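Local coordinates for protein Na-K-Cl cotransporter (PDB 3G40) that probably carries chloride together with cations across the membrane, this chain being the cytoplasmic C-terminal domain of the transporter, at residues N156-W161 with A194-M199; S246-S251 with E266-S271; G35-L40 with E73-E78. One frame throughout, in Å; residues are numbered along the deposited sequence.

Interaction 1 of 3, residues N156-W161 with A194-M199; sequences NLINLW and ASLSFM
Met199 lies over one face of the Trp161 indole, its CB 3.6 Å from the centroid of the six-membered ring and 14° off the ring normal, a CH-pi contact displaced toward the rim. The methionine chain bends at chi2 and chi3; its SD is 5.1 Å from that centroid, an oblique Met-aromatic contact, and its CE comes to 3.9 Å from Trp161 CH2. Phe250 stacks on the opposite face, and the indole NE1 bonds His248 ND1. Phe198 is approached obliquely by Leu160, whose CD1 is 3.8 Å from Phe198 CE2, the two side chains side by side and pointing the same way. On that face of the sheet Leu196 CD1 packs on Ile158 CG2 at 3.7 Å. On the opposite face, beside Trp161, Met199 CG rests on Asn159 CB at 3.8 Å.

Five backbone hydrogen bonds set the parallel pairing; Leu160 N to Ser197 O, 2.8 Å and 172° at the hydrogen, is a nearly straight example. Water 1 donates to Ile158 O and bonds Ser197 OG.

Backbone bonds of Asn159 and Trp161 to Ile249 place strand 157-161 between strands 247-251 and 195-201, with helix 179-192 packed on Ile158 and Leu160 and strand 228-232 beyond strand 195-201.

Interaction 2 of 3, residues S246-S251 with E266-S271; sequences SLHIFS and EKAGSS
His248 and Ser271 make the direct hydrogen bond of this contact: His248 N donates to Ser271 O at 3.0 Å, with 170° at the hydrogen and the donor in the carbonyl plane. The same oxygen takes a CA-H...O contact from Leu247 CA at 3.4 Å, so one carbonyl oxygen takes an N-H and a CA-H from successive residues, with Leu247 CD1 packed 3.5 Å from it.

Two waters supply further polar links. Water 2 donates to Ser246 O at 2.7 Å and accepts a weak bond from Ser271 N. Water 3 sits in the plane of the imidazole, 2.8 Å from His248 NE2, and lies within bonding distance of Ala268 O and Ser270 OG, with more acceptors in reach than it has protons; it joins the ring to the end of the helix. The other ring nitrogen, ND1, bonds Trp161 NE1, so the imidazole is held at both nitrogens. Ser270 OG, placed between its backbone N and carbonyl carbon (chi1 64°), is also in the ring plane, 3.3 Å from His248 CD2, and bonds Ala245 O outside the contact.

The apolar part is small: Ala268 CB approaches the ring obliquely, 3.7 Å from His248 NE2. An alanine at His248 would keep the backbone bond but would probably leave the indole N-H of Trp161 and water 3 without their ring partners and open a gap beside Ala268 CB.

Gly269, with phi of 73°, takes the chain out of the helix toward Ser271. The arrangement closes a beta-alpha-beta unit: strand 247-251, helix 258-268 and the parallel strand 271-276, adjacent in the sheet of this alpha/beta fold.

Interaction 3 of 3, residues G35-L40 with E73-E78; sequences GTFDFL and EGFQEE
Phe37 and Phe75 reach toward each other tip to tip between helices 30-44 and 64-77, which belong to consecutive beta-alpha-beta units of the alpha/beta fold. The local helix axes stay 11.2 Å apart at an angle of 36°, a separation that the two aromatic side chains span.

The rings form an offset stack. Their centroids are 4.0 Å apart and the planes differ by 16°, but the displacement is clear from the atoms: Phe37 CE1 stands 3.5 Å above the plane of Phe75, over the centre of that ring, while Phe75 CE2 lies over Phe37 toward its rim. Phe37 is directed there by a first torsion of -178°, which puts CG anti to the backbone N.

At the edge of the Phe37 ring, near its plane, its CZ comes to 3.6 Å from Gly74 C. A CB at Gly74 would point toward Phe37 and would probably be tight against its CE1, so the absence of a side chain lets the ring lie close to the helix backbone. Leu40 approaches Phe75 obliquely, its CB 3.9 Å from Phe75 CZ.

Glu78 comes to another part of the Phe37 edge, its extended chain bringing CD to 3.6 Å from Phe37 CE2, with the carboxylate steeply inclined to the ring. Asp38 OD1 also lies at the edge of the Phe37 ring, near its plane, and Arg41 NH1 makes salt bridges to Asp38 OD1 and Glu78 OE1, which is likely to offset the repulsion of the like charges. Arg154 of the second subunit makes a further salt bridge to Glu78 OE2 and packs on Phe37, so the contact borders the dimer interface. Asp38 OD1 and Glu78 OE1 are 4.2 Å apart, and water 4 lies between Asp38 OD1 and Glu78 OE2, 2.9 Å from the latter.

Interactions 1 and 2 adjoin in the second half of the chain, their centres 10 Å apart: strands 157-161 and 247-251 are neighbours in one sheet. Interaction 3 lies in the first half, its centre about 23 Å from that of interaction 1 and about 22 Å from that of interaction 2, although Phe39 still touches Leu247. All three are largely buried. Interaction 1 is a strand pair with regular backbone bonds, interaction 2 a strand meeting a helix end and the start of the following strand through one direct bond and waters, and interaction 3 a helix pair with stacked rings. Interaction 3 also has a charged margin that meets the second subunit; no other chain touches interaction 1.

Interaction 1 of 3, residues N156-W161 with A194-M199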
loop_
_atom_site.group_PDB
_atom_site.type_symbol
_atom_site.label_atom_id
_atom_site.label_comp_id
_atom_site.label_asym_id
_atom_site.label_seq_id
_atom_site.Cartn_x
_atom_site.Cartn_y
_atom_site.Cartn_z
ATOM N N ASN A 156 11.956 0.983 -0.244
ATOM C CA ASN A 156 13.357 0.688 -0.528
ATOM C C ASN A 156 14.333 1.697 0.077
ATOM O O ASN A 156 15.552 1.490 0.053
ATOM C CB ASN A 156 13.592 0.538 -2.036
ATOM C CG ASN A 156 13.447 1.845 -2.788
ATOM O OD1 ASN A 156 12.756 2.754 -2.344
ATOM N ND2 ASN A 156 14.102 1.941 -3.944
ATOM N N LEU A 157 13.806 2.787 0.621
ATOM C CA LEU A 157 14.666 3.806 1.223
ATOM C C LEU A 157 14.054 4.288 2.523
ATOM O O LEU A 157 12.892 4.668 2.561
ATOM C CB LEU A 157 14.882 5.004 0.260
ATOM C CG LEU A 157 15.538 4.685 -1.092
ATOM C CD1 LEU A 157 15.344 5.822 -2.095
ATOM C CD2 LEU A 157 17.018 4.361 -0.899
ATOM N N ILE A 158 14.848 4.269 3.587
ATOM C CA ILE A 158 14.414 4.728 4.900
ATOM C C ILE A 158 15.383 5.807 5.372
ATOM O O ILE A 158 16.595 5.607 5.306
ATOM C CB ILE A 158 14.427 3.567 5.937
ATOM C CG1 ILE A 158 13.520 2.416 5.473
ATOM C CG2 ILE A 158 13.972 4.056 7.304
ATOM C CD1 ILE A 158 13.730 1.109 6.236
ATOM N N ASN A 159 14.857 6.938 5.836
ATOM C CA ASN A 159 15.672 7.948 6.513
ATOM C C ASN A 159 15.328 7.957 7.996
ATOM O O ASN A 159 14.155 8.040 8.357
ATOM C CB ASN A 159 15.404 9.356 5.971
ATOM C CG ASN A 159 15.980 9.585 4.584
ATOM O OD1 ASN A 159 16.832 8.831 4.111
ATOM N ND2 ASN A 159 15.513 10.636 3.930
ATOM N N LEU A 160 16.338 7.871 8.854
ATOM C CA LEU A 160 16.127 8.082 10.289
ATOM C C LEU A 160 16.652 9.482 10.606
ATOM O O LEU A 160 17.849 9.748 10.458
ATOM C CB LEU A 160 16.921 7.052 11.094
ATOM C CG LEU A 160 16.542 6.528 12.473
ATOM C CD1 LEU A 160 17.824 6.493 13.269
ATOM C CD2 LEU A 160 15.380 7.273 13.222
ATOM N N TRP A 161 15.757 10.371 11.027
ATOM C CA TRP A 161 16.112 11.736 11.374
ATOM C C TRP A 161 16.498 11.835 12.835
ATOM O O TRP A 161 15.698 11.559 13.725
ATOM C CB TRP A 161 14.948 12.685 11.073
ATOM C CG TRP A 161 14.716 12.840 9.624
ATOM C CD1 TRP A 161 13.948 12.044 8.825
ATOM C CD2 TRP A 161 15.300 13.831 8.766
ATOM N NE1 TRP A 161 13.998 12.492 7.526
ATOM C CE2 TRP A 161 14.821 13.588 7.465
ATOM C CE3 TRP A 161 16.167 14.908 8.979
ATOM C CZ2 TRP A 161 15.181 14.386 6.375
ATOM C CZ3 TRP A 161 16.524 15.700 7.896
ATOM C CH2 TRP A 161 16.034 15.435 6.615
ATOM N N ALA A 194 15.661 -2.716 2.755
ATOM C CA ALA A 194 15.777 -1.360 2.236
ATOM C C ALA A 194 17.137 -0.755 2.588
ATOM O O ALA A 194 17.850 -1.270 3.452
ATOM C CB ALA A 194 14.644 -0.490 2.826
ATOM N N SER A 195 17.489 0.343 1.924
ATOM C CA SER A 195 18.671 1.119 2.311
ATOM C C SER A 195 18.319 2.125 3.398
ATOM O O SER A 195 17.263 2.750 3.353
ATOM C CB SER A 195 19.251 1.857 1.099
ATOM O OG SER A 195 19.638 0.917 0.127
ATOM N N LEU A 196 19.204 2.274 4.379
ATOM C CA LEU A 196 18.962 3.149 5.516
ATOM C C LEU A 196 19.944 4.310 5.535
ATOM O O LEU A 196 21.147 4.097 5.364
ATOM C CB LEU A 196 19.097 2.363 6.821
ATOM C CG LEU A 196 18.941 3.121 8.134
ATOM C CD1 LEU A 196 17.598 3.856 8.215
ATOM C CD2 LEU A 196 19.078 2.154 9.328
ATOM N N SER A 197 19.440 5.527 5.746
ATOM C CA SER A 197 20.314 6.697 5.944
ATOM C C SER A 197 20.011 7.355 7.274
ATOM O O SER A 197 18.856 7.396 7.703
ATOM C CB SER A 197 20.148 7.759 4.843
ATOM O OG SER A 197 20.419 7.251 3.557
ATOM N N PHE A 198 21.054 7.869 7.923
ATOM C CA PHE A 198 20.891 8.699 9.109
ATOM C C PHE A 198 21.002 10.152 8.665
ATOM O O PHE A 198 21.985 10.534 8.021
ATOM C CB PHE A 198 22.000 8.438 10.134
ATOM C CG PHE A 198 21.943 7.094 10.797
ATOM C CD1 PHE A 198 23.017 6.655 11.562
ATOM C CD2 PHE A 198 20.829 6.273 10.676
ATOM C CE1 PHE A 198 22.987 5.430 12.190
ATOM C CE2 PHE A 198 20.796 5.035 11.306
ATOM C CZ PHE A 198 21.860 4.618 12.065
ATOM N N MET A 199 20.001 10.949 9.020
ATOM C CA MET A 199 19.936 12.363 8.662
ATOM C C MET A 199 19.970 13.232 9.920
ATOM O O MET A 199 19.283 12.953 10.905
ATOM C CB MET A 199 18.636 12.646 7.901
ATOM C CG MET A 199 18.339 11.654 6.767
ATOM S SD MET A 199 19.353 11.943 5.315
ATOM C CE MET A 199 19.193 13.711 5.193
HETATM O O HOH W 1 18.077 5.772 2.554
#

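Interaction 2 of 3, residues S246-S251 with E266-S271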
loop_
_atom_site.group_PDB
_atom_site.type_symbol
_atom_site.label_atom_id
_atom_site.label_comp_id
_atom_site.label_asym_id
_atom_site.label_seq_id
_atom_site.Cartn_x
_atom_site.Cartn_y
_atom_site.Cartn_z
ATOM N N SER A 246 11.318 6.326 1.085
ATOM C CA SER A 246 10.003 5.661 1.147
ATOM C C SER A 246 9.335 5.988 2.465
ATOM O O SER A 246 8.105 6.161 2.558
ATOM C CB SER A 246 10.173 4.141 1.045
ATOM O OG SER A 246 10.937 3.776 -0.110
ATOM N N LEU A 247 10.152 6.060 3.501
ATOM C CA LEU A 247 9.656 6.324 4.840
ATOM C C LEU A 247 10.672 7.140 5.608
ATOM O O LEU A 247 11.852 6.767 5.686
ATOM C CB LEU A 247 9.418 5.016 5.595
ATOM C CG LEU A 247 8.962 5.169 7.062
ATOM C CD1 LEU A 247 7.523 5.690 7.170
ATOM C CD2 LEU A 247 9.094 3.847 7.827
ATOM N N HIS A 248 10.201 8.242 6.178
ATOM C CA HIS A 248 10.997 9.052 7.094
ATOM C C HIS A 248 10.599 8.709 8.530
ATOM O O HIS A 248 9.416 8.767 8.877
ATOM C CB HIS A 248 10.710 10.526 6.852
ATOM C CG HIS A 248 11.088 10.993 5.484
ATOM N ND1 HIS A 248 12.328 11.524 5.199
ATOM C CD2 HIS A 248 10.395 11.012 4.321
ATOM C CE1 HIS A 248 12.381 11.850 3.921
ATOM N NE2 HIS A 248 11.219 11.553 3.364
ATOM N N ILE A 249 11.583 8.342 9.347
ATOM C CA ILE A 249 11.371 8.103 10.776
ATOM C C ILE A 249 11.901 9.287 11.572
ATOM O O ILE A 249 13.066 9.683 11.413
ATOM C CB ILE A 249 12.089 6.807 11.230
ATOM C CG1 ILE A 249 11.590 5.614 10.395
ATOM C CG2 ILE A 249 11.899 6.574 12.742
ATOM C CD1 ILE A 249 12.419 4.371 10.549
ATOM N N PHE A 250 11.034 9.881 12.389
ATOM C CA PHE A 250 11.406 10.983 13.272
ATOM C C PHE A 250 11.181 10.565 14.717
ATOM O O PHE A 250 10.462 9.603 14.987
ATOM C CB PHE A 250 10.532 12.212 12.992
ATOM C CG PHE A 250 10.717 12.797 11.617
ATOM C CD1 PHE A 250 9.931 12.373 10.555
ATOM C CD2 PHE A 250 11.664 13.784 11.393
ATOM C CE1 PHE A 250 10.100 12.917 9.283
ATOM C CE2 PHE A 250 11.840 14.332 10.117
ATOM C CZ PHE A 250 11.059 13.891 9.068
ATOM N N SER A 251 11.780 11.292 15.652
ATOM C CA SER A 251 11.365 11.176 17.044
ATOM C C SER A 251 10.096 12.000 17.241
ATOM O O SER A 251 9.906 13.018 16.572
ATOM C CB SER A 251 12.480 11.643 17.976
ATOM O OG SER A 251 13.544 10.713 17.927
ATOM N N GLU A 266 3.686 16.025 4.147
ATOM C CA GLU A 266 3.261 16.681 2.916
ATOM C C GLU A 266 4.456 17.205 2.130
ATOM O O GLU A 266 4.501 17.088 0.909
ATOM C CB GLU A 266 2.313 17.833 3.232
ATOM C CG GLU A 266 0.961 17.378 3.747
ATOM C CD GLU A 266 0.239 18.465 4.516
ATOM O OE1 GLU A 266 0.747 19.608 4.553
ATOM O OE2 GLU A 266 -0.833 18.174 5.087
ATOM N N LYS A 267 5.412 17.787 2.846
ATOM C CA LYS A 267 6.633 18.319 2.241
ATOM C C LYS A 267 7.490 17.188 1.673
ATOM O O LYS A 267 8.043 17.304 0.582
ATOM C CB LYS A 267 7.426 19.113 3.281
ATOM C CG LYS A 267 8.743 19.661 2.781
ATOM C CD LYS A 267 9.642 20.058 3.944
ATOM C CE LYS A 267 9.005 21.129 4.816
ATOM N NZ LYS A 267 9.901 21.554 5.935
ATOM N N ALA A 268 7.581 16.090 2.420
ATOM C CA ALA A 268 8.336 14.915 1.994
ATOM C C ALA A 268 7.772 14.270 0.731
ATOM O O ALA A 268 8.520 13.741 -0.097
ATOM C CB ALA A 268 8.376 13.892 3.120
ATOM N N GLY A 269 6.448 14.296 0.593
ATOM C CA GLY A 269 5.798 13.627 -0.517
ATOM C C GLY A 269 5.838 12.122 -0.316
ATOM O O GLY A 269 5.647 11.354 -1.261
ATOM N N SER A 270 6.092 11.705 0.922
ATOM C CA SER A 270 6.122 10.291 1.263
ATOM C C SER A 270 5.776 10.088 2.742
ATOM O O SER A 270 5.669 11.053 3.496
ATOM C CB SER A 270 7.495 9.711 0.950
ATOM O OG SER A 270 8.454 10.327 1.767
ATOM N N SER A 271 5.642 8.837 3.166
ATOM C CA SER A 271 5.169 8.562 4.520
ATOM C C SER A 271 6.178 8.869 5.629
ATOM O O SER A 271 7.386 8.781 5.450
ATOM C CB SER A 271 4.671 7.121 4.647
ATOM O OG SER A 271 3.571 6.888 3.787
HETATM O O HOH W 2 6.349 6.707 0.561
HETATM O O HOH W 3 10.701 11.752 0.639
#

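Interaction 3 of 3, residues G35-L40 with E73-E78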
loop_
_atom_site.group_PDB
_atom_site.type_symbol
_atom_site.label_atom_id
_atom_site.label_comp_id
_atom_site.label_asym_id
_atom_site.label_seq_id
_atom_site.Cartn_x
_atom_site.Cartn_y
_atom_site.Cartn_z
ATOM N N GLY A 35 -5.479 -2.063 5.520
ATOM C CA GLY A 35 -4.546 -1.247 4.748
ATOM C C GLY A 35 -3.187 -1.087 5.418
ATOM O O GLY A 35 -2.216 -0.684 4.777
ATOM N N THR A 36 -3.122 -1.415 6.709
ATOM C CA THR A 36 -1.914 -1.241 7.508
ATOM C C THR A 36 -1.339 -2.579 7.946
ATOM O O THR A 36 -0.275 -2.619 8.545
ATOM C CB THR A 36 -2.200 -0.433 8.800
ATOM O OG1 THR A 36 -3.103 0.638 8.519
ATOM C CG2 THR A 36 -0.913 0.130 9.371
ATOM N N PHE A 37 -2.051 -3.675 7.667
ATOM C CA PHE A 37 -1.624 -4.997 8.124
ATOM C C PHE A 37 -0.144 -5.296 7.821
ATOM O O PHE A 37 0.616 -5.698 8.705
ATOM C CB PHE A 37 -2.524 -6.082 7.508
ATOM C CG PHE A 37 -2.200 -7.480 7.952
ATOM C CD1 PHE A 37 -3.009 -8.106 8.917
ATOM C CD2 PHE A 37 -1.171 -8.209 7.362
ATOM C CE1 PHE A 37 -2.759 -9.424 9.315
ATOM C CE2 PHE A 37 -0.902 -9.514 7.761
ATOM C CZ PHE A 37 -1.716 -10.132 8.745
ATOM N N ASP A 38 0.265 -5.130 6.571
ATOM C CA ASP A 38 1.618 -5.550 6.194
ATOM C C ASP A 38 2.686 -4.738 6.916
ATOM O O ASP A 38 3.757 -5.243 7.252
ATOM C CB ASP A 38 1.818 -5.484 4.672
ATOM C CG ASP A 38 1.175 -6.653 3.947
ATOM O OD1 ASP A 38 0.834 -7.669 4.602
ATOM O OD2 ASP A 38 1.015 -6.567 2.712
ATOM N N PHE A 39 2.386 -3.470 7.127
ATOM C CA PHE A 39 3.305 -2.558 7.794
ATOM C C PHE A 39 3.399 -2.929 9.276
ATOM O O PHE A 39 4.487 -2.974 9.841
ATOM C CB PHE A 39 2.828 -1.112 7.606
ATOM C CG PHE A 39 3.775 -0.065 8.161
ATOM C CD1 PHE A 39 5.109 -0.030 7.769
ATOM C CD2 PHE A 39 3.321 0.887 9.054
ATOM C CE1 PHE A 39 5.977 0.932 8.276
ATOM C CE2 PHE A 39 4.168 1.858 9.567
ATOM C CZ PHE A 39 5.513 1.883 9.169
ATOM N N LEU A 40 2.259 -3.207 9.911
ATOM C CA LEU A 40 2.282 -3.655 11.303
ATOM C C LEU A 40 3.080 -4.951 11.376
ATOM O O LEU A 40 3.862 -5.157 12.304
ATOM C CB LEU A 40 0.842 -3.887 11.830
ATOM C CG LEU A 40 0.018 -2.610 11.983
ATOM C CD1 LEU A 40 -1.487 -2.887 12.210
ATOM C CD2 LEU A 40 0.576 -1.750 13.102
ATOM N N GLU A 73 -5.901 -13.794 13.597
ATOM C CA GLU A 73 -5.424 -15.078 13.092
ATOM C C GLU A 73 -4.472 -14.872 11.907
ATOM O O GLU A 73 -3.510 -15.616 11.725
ATOM C CB GLU A 73 -6.618 -15.944 12.665
ATOM C CG GLU A 73 -6.247 -17.180 11.864
ATOM C CD GLU A 73 -5.611 -18.270 12.712
ATOM O OE1 GLU A 73 -4.975 -17.946 13.741
ATOM O OE2 GLU A 73 -5.748 -19.459 12.345
ATOM N N GLY A 74 -4.738 -13.851 11.104
ATOM C CA GLY A 74 -3.870 -13.566 9.965
ATOM C C GLY A 74 -2.460 -13.228 10.422
ATOM O O GLY A 74 -1.490 -13.696 9.836
ATOM N N PHE A 75 -2.339 -12.414 11.468
ATOM C CA PHE A 75 -1.025 -12.074 12.002
ATOM C C PHE A 75 -0.277 -13.329 12.413
ATOM O O PHE A 75 0.907 -13.492 12.103
ATOM C CB PHE A 75 -1.115 -11.079 13.163
ATOM C CG PHE A 75 -1.289 -9.637 12.730
ATOM C CD1 PHE A 75 -2.470 -8.962 12.993
ATOM C CD2 PHE A 75 -0.269 -8.964 12.037
ATOM C CE1 PHE A 75 -2.644 -7.642 12.608
ATOM C CE2 PHE A 75 -0.433 -7.640 11.633
ATOM C CZ PHE A 75 -1.618 -6.975 11.912
ATOM N N GLN A 76 -0.975 -14.224 13.107
ATOM C CA GLN A 76 -0.374 -15.468 13.564
ATOM C C GLN A 76 0.137 -16.300 12.401
ATOM O O GLN A 76 1.228 -16.867 12.480
ATOM C CB GLN A 76 -1.371 -16.293 14.406
ATOM C CG GLN A 76 -1.746 -15.630 15.728
ATOM C CD GLN A 76 -2.604 -16.517 16.636
ATOM O OE1 GLN A 76 -2.290 -17.688 16.875
ATOM N NE2 GLN A 76 -3.684 -15.950 17.154
ATOM N N GLU A 77 -0.669 -16.401 11.344
ATOM C CA GLU A 77 -0.260 -17.082 10.117
ATOM C C GLU A 77 1.008 -16.462 9.509
ATOM O O GLU A 77 1.793 -17.156 8.875
ATOM C CB GLU A 77 -1.373 -17.026 9.066
ATOM C CG GLU A 77 -2.675 -17.660 9.501
ATOM C CD GLU A 77 -3.786 -17.471 8.483
ATOM O OE1 GLU A 77 -3.645 -16.602 7.592
ATOM O OE2 GLU A 77 -4.802 -18.196 8.582
ATOM N N GLU A 78 1.187 -15.160 9.687
ATOM C CA GLU A 78 2.314 -14.467 9.061
ATOM C C GLU A 78 3.483 -14.269 10.032
ATOM O O GLU A 78 4.375 -13.448 9.800
ATOM C CB GLU A 78 1.842 -13.168 8.358
ATOM C CG GLU A 78 0.749 -13.472 7.302
ATOM C CD GLU A 78 0.521 -12.386 6.233
ATOM O OE1 GLU A 78 1.424 -11.566 5.980
ATOM O OE2 GLU A 78 -0.578 -12.374 5.627
HETATM O O HOH W 4 -0.150 -10.024 3.912
#